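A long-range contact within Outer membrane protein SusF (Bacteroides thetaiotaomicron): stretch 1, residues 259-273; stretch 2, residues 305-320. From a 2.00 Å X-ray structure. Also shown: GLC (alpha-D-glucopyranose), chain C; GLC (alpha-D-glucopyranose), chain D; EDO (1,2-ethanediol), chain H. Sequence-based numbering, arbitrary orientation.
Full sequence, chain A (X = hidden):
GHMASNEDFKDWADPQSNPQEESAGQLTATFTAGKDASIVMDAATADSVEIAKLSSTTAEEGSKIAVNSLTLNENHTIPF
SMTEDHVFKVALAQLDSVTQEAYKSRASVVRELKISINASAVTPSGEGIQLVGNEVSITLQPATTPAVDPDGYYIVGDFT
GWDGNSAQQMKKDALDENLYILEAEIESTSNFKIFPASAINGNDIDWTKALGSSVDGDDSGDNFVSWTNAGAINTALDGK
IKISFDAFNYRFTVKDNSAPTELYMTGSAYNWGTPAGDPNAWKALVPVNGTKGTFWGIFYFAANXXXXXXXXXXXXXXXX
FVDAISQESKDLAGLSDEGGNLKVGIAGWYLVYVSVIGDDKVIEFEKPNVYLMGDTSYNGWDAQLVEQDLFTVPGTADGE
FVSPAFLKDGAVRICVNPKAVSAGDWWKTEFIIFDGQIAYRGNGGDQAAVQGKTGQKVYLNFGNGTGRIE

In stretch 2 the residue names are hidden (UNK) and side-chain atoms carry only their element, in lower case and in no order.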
# COMPACT_ATOMS: atom_id res chain seq x y z
N ALA A 259 8.14 12.97 2.40
CA ALA A 259 6.80 13.36 1.96
C ALA A 259 6.83 14.85 1.62
O ALA A 259 7.46 15.61 2.30
CB ALA A 259 5.79 13.09 3.06
N PRO A 260 6.06 15.26 0.61
CA PRO A 260 5.86 16.71 0.39
C PRO A 260 5.23 17.41 1.64
O PRO A 260 4.39 16.83 2.30
CB PRO A 260 4.89 16.75 -0.81
CG PRO A 260 4.07 15.50 -0.65
CD PRO A 260 5.02 14.45 -0.06
N THR A 261 5.63 18.65 1.90
CA THR A 261 5.05 19.44 2.97
C THR A 261 3.94 20.39 2.43
O THR A 261 3.10 20.88 3.19
CB THR A 261 6.17 20.28 3.72
OG1 THR A 261 7.02 20.91 2.75
CG2 THR A 261 7.07 19.35 4.57
N GLU A 262 3.94 20.60 1.12
CA GLU A 262 2.82 21.31 0.47
C GLU A 262 2.36 20.53 -0.73
O GLU A 262 3.14 19.82 -1.34
CB GLU A 262 3.27 22.70 0.05
CG GLU A 262 3.71 23.60 1.24
CD GLU A 262 4.03 25.06 0.82
OE1 GLU A 262 4.30 25.31 -0.38
OE2 GLU A 262 4.08 25.93 1.71
N LEU A 263 1.15 20.84 -1.19
CA LEU A 263 0.60 20.19 -2.38
C LEU A 263 -0.40 21.09 -3.09
O LEU A 263 -1.16 21.83 -2.44
CB LEU A 263 -0.09 18.87 -2.01
CG LEU A 263 -0.33 17.94 -3.20
CD1 LEU A 263 0.98 17.27 -3.64
CD2 LEU A 263 -1.39 16.91 -2.88
N TYR A 264 -0.35 21.06 -4.41
CA TYR A 264 -1.12 21.98 -5.24
C TYR A 264 -1.77 21.20 -6.36
O TYR A 264 -1.27 20.14 -6.76
CB TYR A 264 -0.22 23.05 -5.83
CG TYR A 264 0.43 23.97 -4.81
CD1 TYR A 264 -0.17 25.17 -4.43
CD2 TYR A 264 1.67 23.64 -4.25
CE1 TYR A 264 0.44 26.02 -3.51
CE2 TYR A 264 2.27 24.46 -3.31
CZ TYR A 264 1.64 25.62 -2.91
OH TYR A 264 2.27 26.45 -2.03
N MET A 265 -2.97 21.64 -6.72
CA MET A 265 -3.74 21.05 -7.80
C MET A 265 -3.87 22.06 -8.92
O MET A 265 -4.04 23.26 -8.68
CB MET A 265 -5.13 20.66 -7.31
CG MET A 265 -6.08 20.15 -8.41
SD MET A 265 -7.62 19.54 -7.75
CE MET A 265 -8.50 21.09 -7.55
N THR A 266 -3.58 21.60 -10.14
CA THR A 266 -3.95 22.32 -11.33
C THR A 266 -4.78 21.39 -12.23
O THR A 266 -5.22 20.31 -11.79
CB THR A 266 -2.72 22.85 -12.07
OG1 THR A 266 -3.13 23.78 -13.09
CG2 THR A 266 -1.91 21.71 -12.70
N GLY A 267 -5.08 21.84 -13.45
CA GLY A 267 -6.23 21.34 -14.16
C GLY A 267 -6.46 21.98 -15.51
O GLY A 267 -5.90 23.05 -15.82
N SER A 268 -7.25 21.29 -16.34
CA SER A 268 -7.83 21.89 -17.54
C SER A 268 -8.59 23.16 -17.21
O SER A 268 -8.36 24.20 -17.81
CB SER A 268 -8.75 20.89 -18.29
OG SER A 268 -9.66 20.25 -17.41
N ALA A 269 -9.41 23.11 -16.16
CA ALA A 269 -10.15 24.30 -15.69
C ALA A 269 -9.26 25.42 -15.08
O ALA A 269 -9.79 26.43 -14.63
CB ALA A 269 -11.25 23.90 -14.73
N TYR A 270 -7.94 25.23 -15.09
CA TYR A 270 -7.00 26.21 -14.46
C TYR A 270 -5.86 26.55 -15.38
O TYR A 270 -4.75 26.83 -14.92
CB TYR A 270 -6.41 25.67 -13.14
CG TYR A 270 -7.44 25.25 -12.12
CD1 TYR A 270 -8.11 26.20 -11.35
CD2 TYR A 270 -7.75 23.93 -11.94
CE1 TYR A 270 -9.08 25.81 -10.42
CE2 TYR A 270 -8.74 23.54 -11.06
CZ TYR A 270 -9.38 24.49 -10.27
OH TYR A 270 -10.36 24.09 -9.38
N ASN A 271 -6.08 26.35 -16.68
CA ASN A 271 -5.11 26.71 -17.67
C ASN A 271 -3.88 25.82 -17.65
O ASN A 271 -2.79 26.25 -18.03
CB ASN A 271 -4.71 28.19 -17.53
CG ASN A 271 -4.29 28.81 -18.86
OD1 ASN A 271 -4.93 28.58 -19.89
ND2 ASN A 271 -3.18 29.53 -18.86
N TRP A 272 -4.06 24.57 -17.24
CA TRP A 272 -2.91 23.65 -17.03
C TRP A 272 -1.64 24.34 -16.45
O TRP A 272 -0.53 24.11 -16.93
CB TRP A 272 -2.57 22.90 -18.34
CG TRP A 272 -3.56 21.82 -18.68
CD1 TRP A 272 -4.46 21.82 -19.72
CD2 TRP A 272 -3.83 20.66 -17.90
NE1 TRP A 272 -5.27 20.70 -19.63
CE2 TRP A 272 -4.89 19.96 -18.54
CE3 TRP A 272 -3.30 20.14 -16.71
CZ2 TRP A 272 -5.42 18.78 -18.03
CZ3 TRP A 272 -3.83 18.94 -16.21
CH2 TRP A 272 -4.84 18.26 -16.88
N GLY A 273 -1.82 25.10 -15.37
CA GLY A 273 -0.69 25.52 -14.53
C GLY A 273 0.14 26.67 -15.08
O GLY A 273 1.26 26.91 -14.60
N UNK A 305 -13.65 17.74 -16.40
CA UNK A 305 -12.47 18.42 -15.85
C UNK A 305 -11.32 17.40 -15.67
O UNK A 305 -11.54 16.31 -15.20
o UNK A 305 -13.42 21.05 -15.76
o UNK A 305 -14.23 20.88 -13.67
c UNK A 305 -12.82 19.06 -14.50
c UNK A 305 -13.55 20.43 -14.66
N UNK A 306 -10.12 17.77 -16.10
CA UNK A 306 -8.92 16.98 -15.77
C UNK A 306 -8.04 17.73 -14.80
O UNK A 306 -7.90 18.93 -14.91
o UNK A 306 -7.07 15.21 -19.43
c UNK A 306 -8.14 16.65 -17.04
c UNK A 306 -8.25 15.56 -19.33
n UNK A 306 -9.02 15.74 -20.38
c UNK A 306 -8.90 15.71 -17.99
N UNK A 307 -7.44 17.01 -13.86
CA UNK A 307 -6.52 17.62 -12.89
C UNK A 307 -5.24 16.82 -12.68
O UNK A 307 -5.22 15.60 -12.86
c UNK A 307 -7.67 16.51 -10.97
c UNK A 307 -7.21 17.82 -11.51
c UNK A 307 -8.38 18.83 -11.62
N UNK A 308 -4.21 17.51 -12.18
CA UNK A 308 -3.00 16.83 -11.66
C UNK A 308 -2.51 17.57 -10.38
O UNK A 308 -2.94 18.69 -10.10
c UNK A 308 0.09 14.63 -14.29
c UNK A 308 -1.89 16.85 -12.70
c UNK A 308 -0.84 15.76 -14.64
c UNK A 308 -2.01 15.77 -13.75
n UNK A 308 1.10 14.41 -15.37
N UNK A 309 -1.62 16.94 -9.63
CA UNK A 309 -1.16 17.45 -8.34
C UNK A 309 0.34 17.56 -8.37
O UNK A 309 0.99 16.83 -9.11
c UNK A 309 -3.81 17.20 -6.29
c UNK A 309 -5.21 17.09 -6.24
c UNK A 309 -5.85 16.06 -6.93
c UNK A 309 -5.10 15.17 -7.68
c UNK A 309 -3.72 15.32 -7.78
c UNK A 309 -3.07 16.35 -7.09
c UNK A 309 -1.59 16.51 -7.20
N UNK A 310 0.89 18.51 -7.62
CA UNK A 310 2.36 18.72 -7.57
C UNK A 310 2.80 19.24 -6.20
O UNK A 310 2.02 19.92 -5.52
c UNK A 310 2.81 19.69 -8.65
N UNK A 311 4.08 19.06 -5.86
CA UNK A 311 4.53 19.47 -4.56
C UNK A 311 4.97 20.96 -4.51
O UNK A 311 5.48 21.40 -3.50
c UNK A 311 5.74 18.54 -4.32
c UNK A 311 5.09 18.25 -6.56
c UNK A 311 6.28 18.31 -5.64
N UNK A 312 4.87 21.66 -5.64
CA UNK A 312 4.95 23.11 -5.66
C UNK A 312 3.94 23.61 -6.69
O UNK A 312 3.25 22.79 -7.31
n UNK A 312 6.56 21.07 -8.63
c UNK A 312 6.35 23.56 -6.01
o UNK A 312 8.03 21.21 -6.94
c UNK A 312 6.79 23.20 -7.46
c UNK A 312 7.14 21.71 -7.61
N UNK A 313 3.78 24.94 -6.79
CA UNK A 313 2.82 25.56 -7.70
C UNK A 313 3.43 25.63 -9.11
O UNK A 313 3.66 26.71 -9.65
c UNK A 313 2.41 26.97 -7.21
N UNK A 314 3.76 24.46 -9.66
CA UNK A 314 4.46 24.36 -10.92
C UNK A 314 4.65 22.90 -11.28
O UNK A 314 4.50 22.01 -10.41
n UNK A 314 7.62 25.78 -12.27
c UNK A 314 6.37 25.41 -12.21
o UNK A 314 5.64 25.38 -13.20
c UNK A 314 5.82 25.05 -10.84
N UNK A 315 5.00 22.63 -12.55
CA UNK A 315 5.19 21.24 -13.01
C UNK A 315 6.51 20.70 -12.46
O UNK A 315 7.40 21.48 -12.13
c UNK A 315 3.84 21.52 -15.10
n UNK A 315 2.16 22.70 -16.01
c UNK A 315 0.97 19.28 -14.14
c UNK A 315 2.61 20.86 -14.81
c UNK A 315 -0.03 20.06 -14.71
c UNK A 315 3.50 22.70 -15.71
c UNK A 315 1.58 21.61 -15.41
c UNK A 315 5.17 21.17 -14.54
c UNK A 315 0.27 21.20 -15.41
c UNK A 315 2.27 19.67 -14.16
N UNK A 316 6.57 19.39 -12.25
CA UNK A 316 7.79 18.76 -11.70
C UNK A 316 7.43 17.86 -10.53
O UNK A 316 6.85 18.32 -9.53
N UNK A 317 7.67 16.55 -10.68
CA UNK A 317 7.24 15.56 -9.70
C UNK A 317 5.73 15.58 -9.50
O UNK A 317 5.22 15.16 -8.47
o UNK A 317 10.24 16.58 -8.41
c UNK A 317 9.47 15.61 -8.48
c UNK A 317 7.96 15.79 -8.36
n UNK A 317 9.90 14.39 -8.73
N UNK A 318 5.03 15.93 -10.56
CA UNK A 318 3.59 16.00 -10.52
C UNK A 318 2.98 14.61 -10.80
O UNK A 318 3.66 13.71 -11.27
o UNK A 318 4.96 17.28 -13.08
c UNK A 318 3.13 16.99 -11.58
o UNK A 318 3.30 15.96 -13.70
c UNK A 318 3.82 16.77 -12.90
N UNK A 319 1.73 14.41 -10.40
CA UNK A 319 1.04 13.16 -10.65
C UNK A 319 -0.45 13.41 -10.86
O UNK A 319 -0.99 14.43 -10.44
c UNK A 319 1.33 14.01 -6.15
c UNK A 319 1.25 12.17 -9.50
c UNK A 319 0.09 13.67 -5.59
c UNK A 319 -0.39 12.34 -7.58
c UNK A 319 1.73 13.45 -7.37
c UNK A 319 0.84 12.70 -8.14
c UNK A 319 -0.78 12.82 -6.31
N UNK A 320 -1.11 12.45 -11.50
CA UNK A 320 -2.53 12.57 -11.79
C UNK A 320 -3.26 11.31 -11.36
O UNK A 320 -3.31 10.97 -10.16
C1 GLC C . 4.74 17.96 -17.46
C2 GLC C . 3.62 17.23 -16.73
C3 GLC C . 2.39 17.11 -17.60
C4 GLC C . 1.97 18.48 -18.09
C5 GLC C . 3.12 19.16 -18.78
C6 GLC C . 2.74 20.57 -19.22
O2 GLC C . 4.07 15.93 -16.39
O3 GLC C . 1.31 16.49 -16.89
O4 GLC C . 0.94 18.34 -19.05
O5 GLC C . 4.26 19.23 -17.91
O6 GLC C . 3.88 21.14 -19.87
C1 GLC D . -0.28 18.94 -18.66
C2 GLC D . -1.40 17.95 -18.92
C3 GLC D . -1.63 17.78 -20.43
C4 GLC D . -1.87 19.12 -21.10
C5 GLC D . -0.67 20.01 -20.80
C6 GLC D . -0.86 21.41 -21.38
O2 GLC D . -0.97 16.70 -18.40
O3 GLC D . -2.75 16.92 -20.65
O4 GLC D . -2.00 18.91 -22.52
O5 GLC D . -0.50 20.15 -19.39
O6 GLC D . 0.39 22.09 -21.32
C1 EDO H . 8.48 26.57 -7.67
O1 EDO H . 7.31 27.31 -7.24
C2 EDO H . 8.72 26.80 -9.17
O2 EDO H . 9.33 25.65 -9.77
O HOH W 1 6.03 20.30 -1.11

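Position 305 has two side-chain carbons, the second carrying two oxygens: a carboxylate on a short stem, Asp 305. Its end comes nearer to stretch 1 than its CA-to-CB direction suggests, with OD1 3.7 Å from CB of Ala 269, and OD2 is hydrogen-bonded elsewhere in the structure.

At 306, three carbons end in one oxygen and one nitrogen, an amide, hence Gln 306. Its CB packs 3.6 Å from CZ2 at the edge of the Trp 272 ring, while its backbone N donates to Ser 268 OG (2.8 Å) and its O accepts from Ser 268 N (2.8 Å). The amide OE1 is hydrogen-bonded elsewhere in the structure.

Position 307 has one carbon bearing two more, a branch at CB, so Val 307. It lies opposite Gly 267, with CA atoms 3.9 Å apart; a CB on Gly 267 would come within 3.3 Å of Val 307 CG1 and clash with Tyr 270 CD2. Val 307 CG1 also meets Met 265 SD at 4.0 Å.

Four carbons in a row ending in nitrogen make 308 Lys 308. Its backbone pairs with Thr 266, N to O and O to N both at 3.0 Å. The backbone holds the strand, while the long cationic chain leads away to the sugar, NZ bonding O3 of the chain C glucose at 2.6 Å.

At 309, one carbon leads to a six-carbon ring without a hydroxyl: Phe 309. Buried, it places CE2 3.7 Å from Met 265 CB and CD2 4.2 Å from Leu 263 CD2.

A single carbon at 310 gives Ala 310, whose N and O bond Tyr 264 O (2.8 Å) and N (2.9 Å). This buried methyl points to the sheet face that carries Tyr 264.

Three carbons closing onto the backbone N identify Pro 311. It follows the ladder's last pair; its CA makes a CA-H...O contact with Glu 262 O (3.5 Å), and its CB rests 4.0 Å from Pro 260 CB.

Position 312 repeats the three-carbon amide, Gln 312. CA-to-CB points away from stretch 1, and NE2 donates to the backbone O of position 314 and of position 316, each at 2.9 Å, bracing the loop.

One carbon at 313 is Ala 313, small enough to sit over the Tyr 264 ring, CB 4.2 Å from its centroid.

Two carbons ending in O and N make 314 Asn 314. Its amide works both ways: ND2 bonds the ethanediol O2 at 3.0 Å, and OD1 accepts a weak hydrogen bond from the backbone N of 315.

Fused rings of eight carbons and one nitrogen identify Trp 315. NE1 donates to Trp 272 O (3.2 Å), and CH2 lies 3.2 Å from Thr 266 CG2.

No side chain at 316 means Gly 316; its backbone angles would jam a CB against the preceding carbonyl. At 317, two carbons with one O and one N give Asn 317, out of reach of stretch 1; an exposed polar amide suits its positive phi, 59°. Two carbons with two oxygens at 318 give Asp 318, its OD1 salt-bridged to Lys 308 NZ (3.2 Å) and accepting from O2 of the chain C glucose. At 319, one carbon leads to a ring of six carbons with no hetero atom: Phe 319, setting CE2 4.1 Å from Leu 263 CD1. Position 320 has no side-chain atoms: Gly 320, where a CB would crowd Lys 308 CG.

The contact works as an antiparallel ladder. Met 265, Val 307 and Phe 309 pack on one face; Trp 272 and Trp 315 each lay a ring face against a glucose.

Stretch 2, residues 305-320: DQVKFAPQANWGNDFG
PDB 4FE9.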